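Local structure of uncharacterized protein (Bacteroides caccae, 4L7A) at residues Arg176-Thr188 with Leu220-Lys232. The protein is of unknown function but is probably a zinc-dependent peptidase of the MA clan. Residues are numbered along the deposited sequence; the frame is centred on the assembly and turned at random.
Sequences RKLAEVAPLGFVT and LAGEKGKPIIDQK
Leu-220 meets the short helix 178-181 through its CD1 methyl, which lies 3.7 Å from CD2 of Leu-178, the two side chains crossing at about a right angle. Its carbonyl O faces the ring of Pro-183 and takes a hydrogen bond from a water that also donates to Ala-179 O, so a single solvent molecule bridges the two backbones. One residue on, the CA atoms of Ala-221 and Pro-183 come within 4.0 Å, the nearest CA pair of the two segments: the CB of Ala-221 rests 3.4 Å from Ala-182 O, and its own carbonyl O receives a CA-H...O contact from Pro-183 CA. Helix 211-244 is kinked just beyond, and at Gly-225 the backbone itself is the contact surface, with CA 3.3 Å from Pro-183 O; a side chain here would collide with Ala-182 O. Ile-228 and Ile-229 then pack together against Gly-185, the positive-phi residue of the Schellman motif that ends the short helix. CG2 of Ile-228 and CG1 of Ile-229 each stand 3.7 Å from Gly-185 CA, while CG2 of Ile-229, anti to the backbone N, turns to Val-187 CG1.

Lys-232 closes the series with a chain extended beyond CG, which carries NZ into a 2.8 Å hydrogen bond with Gly-185 O, well above the carbonyl plane (50° out of it) and oblique to the Phe-186 ring. NZ also forms a salt bridge to Asp-198 of helix 195-208 and a hydrogen bond to Ser-164. A methionine in its place would probably leave Asp-198 without its counter-charge and the Gly-185 carbonyl without this donor. The contact thus illustrates how a Schellman-terminated helix end can pack against a neighbouring helix: small residues allow close backbone approach, and one buried ammonium, with its charge probably balanced by Asp-198, ties the capping turn to two helices.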
# COMPACT_ATOMS: atom_id res chain seq x y z
N ARG A 176 0.86 12.83 19.14
CA ARG A 176 1.68 11.88 19.87
C ARG A 176 2.68 11.33 18.92
O ARG A 176 2.32 10.85 17.85
CB ARG A 176 0.83 10.75 20.44
CG ARG A 176 -0.21 11.19 21.51
CD ARG A 176 -0.81 10.02 22.23
NE ARG A 176 -1.58 9.13 21.37
CZ ARG A 176 -2.30 8.10 21.83
NH1 ARG A 176 -2.31 7.83 23.13
NH2 ARG A 176 -3.02 7.35 21.01
N LYS A 177 3.95 11.34 19.30
CA LYS A 177 5.01 10.81 18.45
C LYS A 177 5.21 9.33 18.71
O LYS A 177 4.66 8.79 19.67
CB LYS A 177 6.33 11.55 18.71
CG LYS A 177 6.32 13.01 18.33
CD LYS A 177 7.78 13.48 18.19
CE LYS A 177 8.00 14.33 16.98
NZ LYS A 177 8.11 15.73 17.46
N LEU A 178 6.04 8.71 17.88
CA LEU A 178 6.31 7.29 17.93
C LEU A 178 6.86 6.86 19.29
O LEU A 178 6.43 5.86 19.81
CB LEU A 178 7.31 6.89 16.83
CG LEU A 178 7.66 5.40 16.72
CD1 LEU A 178 6.42 4.52 16.56
CD2 LEU A 178 8.62 5.23 15.54
N ALA A 179 7.77 7.63 19.85
CA ALA A 179 8.36 7.29 21.16
C ALA A 179 7.30 7.26 22.27
O ALA A 179 7.39 6.45 23.16
CB ALA A 179 9.56 8.28 21.51
N GLU A 180 6.27 8.11 22.16
CA GLU A 180 5.12 8.04 23.06
C GLU A 180 4.15 6.90 22.79
O GLU A 180 3.63 6.34 23.74
CB GLU A 180 4.34 9.36 23.04
CG GLU A 180 3.17 9.41 24.05
CD GLU A 180 2.43 10.78 24.07
OE1 GLU A 180 2.94 11.75 23.46
OE2 GLU A 180 1.36 10.87 24.74
N VAL A 181 3.85 6.55 21.52
CA VAL A 181 2.77 5.59 21.29
C VAL A 181 3.19 4.11 21.31
O VAL A 181 2.40 3.21 21.57
CB VAL A 181 1.97 5.90 20.03
CG1 VAL A 181 1.37 7.31 20.16
CG2 VAL A 181 2.80 5.73 18.76
N ALA A 182 4.45 3.86 21.01
CA ALA A 182 4.96 2.52 20.94
C ALA A 182 4.87 1.85 22.29
O ALA A 182 4.46 0.71 22.33
CB ALA A 182 6.38 2.55 20.40
N PRO A 183 5.22 2.55 23.40
CA PRO A 183 5.07 1.91 24.72
C PRO A 183 3.65 1.53 25.08
O PRO A 183 3.45 0.71 25.98
CB PRO A 183 5.61 2.97 25.71
CG PRO A 183 6.58 3.72 24.96
CD PRO A 183 5.97 3.80 23.53
N LEU A 184 2.68 2.10 24.37
CA LEU A 184 1.27 1.76 24.56
C LEU A 184 0.80 0.68 23.59
O LEU A 184 -0.37 0.32 23.58
CB LEU A 184 0.37 3.01 24.37
CG LEU A 184 0.81 4.27 25.08
CD1 LEU A 184 -0.08 5.43 24.65
CD2 LEU A 184 0.79 4.15 26.61
N GLY A 185 1.70 0.15 22.77
CA GLY A 185 1.35 -0.92 21.85
C GLY A 185 0.86 -0.45 20.49
O GLY A 185 0.14 -1.15 19.80
N PHE A 186 1.21 0.77 20.11
CA PHE A 186 0.82 1.32 18.80
C PHE A 186 2.05 1.39 17.91
O PHE A 186 3.07 2.01 18.31
CB PHE A 186 0.23 2.73 18.96
CG PHE A 186 -1.06 2.76 19.76
CD1 PHE A 186 -2.11 1.89 19.44
CD2 PHE A 186 -1.22 3.61 20.81
CE1 PHE A 186 -3.27 1.90 20.16
CE2 PHE A 186 -2.39 3.62 21.53
CZ PHE A 186 -3.40 2.75 21.23
N VAL A 187 1.96 0.79 16.72
CA VAL A 187 3.07 0.78 15.79
C VAL A 187 3.36 2.12 15.11
O VAL A 187 4.46 2.31 14.63
CB VAL A 187 2.95 -0.33 14.70
CG1 VAL A 187 3.12 -1.72 15.34
CG2 VAL A 187 1.62 -0.25 13.90
N THR A 188 2.39 3.02 15.08
CA THR A 188 2.54 4.36 14.55
C THR A 188 1.58 5.26 15.30
O THR A 188 0.65 4.79 15.95
CB THR A 188 2.08 4.44 13.05
OG1 THR A 188 0.71 4.02 12.90
CG2 THR A 188 2.94 3.63 12.18
N LEU A 220 11.52 0.88 20.82
CA LEU A 220 10.86 2.06 21.39
C LEU A 220 9.67 1.63 22.21
O LEU A 220 9.29 2.31 23.15
CB LEU A 220 10.39 3.02 20.32
CG LEU A 220 11.46 3.75 19.52
CD1 LEU A 220 10.90 4.45 18.31
CD2 LEU A 220 12.19 4.76 20.43
N ALA A 221 9.09 0.49 21.90
CA ALA A 221 7.98 0.00 22.71
C ALA A 221 8.38 -0.44 24.13
O ALA A 221 7.56 -0.32 25.08
CB ALA A 221 7.26 -1.11 21.99
N GLY A 222 9.61 -0.93 24.30
CA GLY A 222 10.14 -1.27 25.67
C GLY A 222 9.32 -2.43 26.28
O GLY A 222 8.49 -3.04 25.61
N GLU A 223 9.54 -2.70 27.54
CA GLU A 223 8.95 -3.80 28.24
C GLU A 223 7.45 -3.77 28.28
O GLU A 223 6.86 -4.81 28.33
CB GLU A 223 9.41 -3.83 29.70
CG GLU A 223 10.82 -4.26 29.91
CD GLU A 223 11.15 -4.26 31.41
OE1 GLU A 223 11.30 -3.16 31.99
OE2 GLU A 223 11.19 -5.35 32.01
N LYS A 224 6.84 -2.59 28.33
CA LYS A 224 5.35 -2.52 28.33
C LYS A 224 4.74 -2.72 26.99
O LYS A 224 3.75 -3.37 26.87
CB LYS A 224 4.84 -1.13 28.75
CG LYS A 224 5.18 -0.80 30.15
CD LYS A 224 4.54 -1.81 31.07
CE LYS A 224 4.84 -1.48 32.53
NZ LYS A 224 4.20 -2.51 33.32
N GLY A 225 5.30 -2.09 25.98
CA GLY A 225 4.66 -2.11 24.67
C GLY A 225 4.92 -3.34 23.80
O GLY A 225 4.08 -3.71 22.98
N LYS A 226 6.09 -3.95 23.95
CA LYS A 226 6.45 -5.10 23.15
C LYS A 226 5.43 -6.21 23.27
O LYS A 226 5.00 -6.73 22.26
CB LYS A 226 7.81 -5.67 23.54
CG LYS A 226 8.88 -5.38 22.59
CD LYS A 226 10.25 -5.85 23.10
CE LYS A 226 10.95 -4.73 23.84
NZ LYS A 226 12.33 -4.60 23.34
N PRO A 227 5.09 -6.62 24.50
CA PRO A 227 4.07 -7.66 24.61
C PRO A 227 2.73 -7.26 24.00
O PRO A 227 2.00 -8.14 23.54
CB PRO A 227 3.90 -7.84 26.12
CG PRO A 227 5.05 -7.20 26.74
CD PRO A 227 5.53 -6.15 25.82
N ILE A 228 2.38 -5.96 24.05
CA ILE A 228 1.13 -5.51 23.48
C ILE A 228 1.15 -5.62 21.92
O ILE A 228 0.20 -6.12 21.30
CB ILE A 228 0.79 -4.11 23.93
CG1 ILE A 228 0.61 -4.06 25.46
CG2 ILE A 228 -0.51 -3.71 23.33
CD1 ILE A 228 0.68 -2.64 26.06
N ILE A 229 2.24 -5.18 21.31
CA ILE A 229 2.43 -5.31 19.88
C ILE A 229 2.48 -6.80 19.48
O ILE A 229 1.83 -7.18 18.49
CB ILE A 229 3.63 -4.57 19.40
CG1 ILE A 229 3.39 -3.09 19.59
CG2 ILE A 229 3.86 -4.82 17.90
CD1 ILE A 229 4.61 -2.24 19.39
N ASP A 230 3.19 -7.61 20.27
CA ASP A 230 3.23 -9.04 20.03
C ASP A 230 1.82 -9.66 20.02
O ASP A 230 1.48 -10.42 19.13
CB ASP A 230 4.12 -9.75 21.07
CG ASP A 230 5.62 -9.46 20.85
OD1 ASP A 230 6.02 -9.24 19.68
OD2 ASP A 230 6.39 -9.47 21.84
N GLN A 231 1.00 -9.29 20.98
CA GLN A 231 -0.35 -9.84 21.05
C GLN A 231 -1.21 -9.44 19.83
O GLN A 231 -1.93 -10.27 19.26
CB GLN A 231 -1.00 -9.36 22.35
CG GLN A 231 -2.39 -9.84 22.52
CD GLN A 231 -3.01 -9.32 23.79
OE1 GLN A 231 -2.39 -8.61 24.56
NE2 GLN A 231 -4.24 -9.70 24.03
N LYS A 232 -1.14 -8.16 19.44
CA LYS A 232 -1.84 -7.66 18.27
C LYS A 232 -1.42 -8.37 17.00
O LYS A 232 -2.26 -8.84 16.19
CB LYS A 232 -1.61 -6.13 18.11
CG LYS A 232 -2.32 -5.35 19.18
CD LYS A 232 -2.05 -3.85 19.07
CE LYS A 232 -2.89 -3.09 20.03
NZ LYS A 232 -2.58 -1.59 20.02
O HOH W 1 9.50 5.02 23.70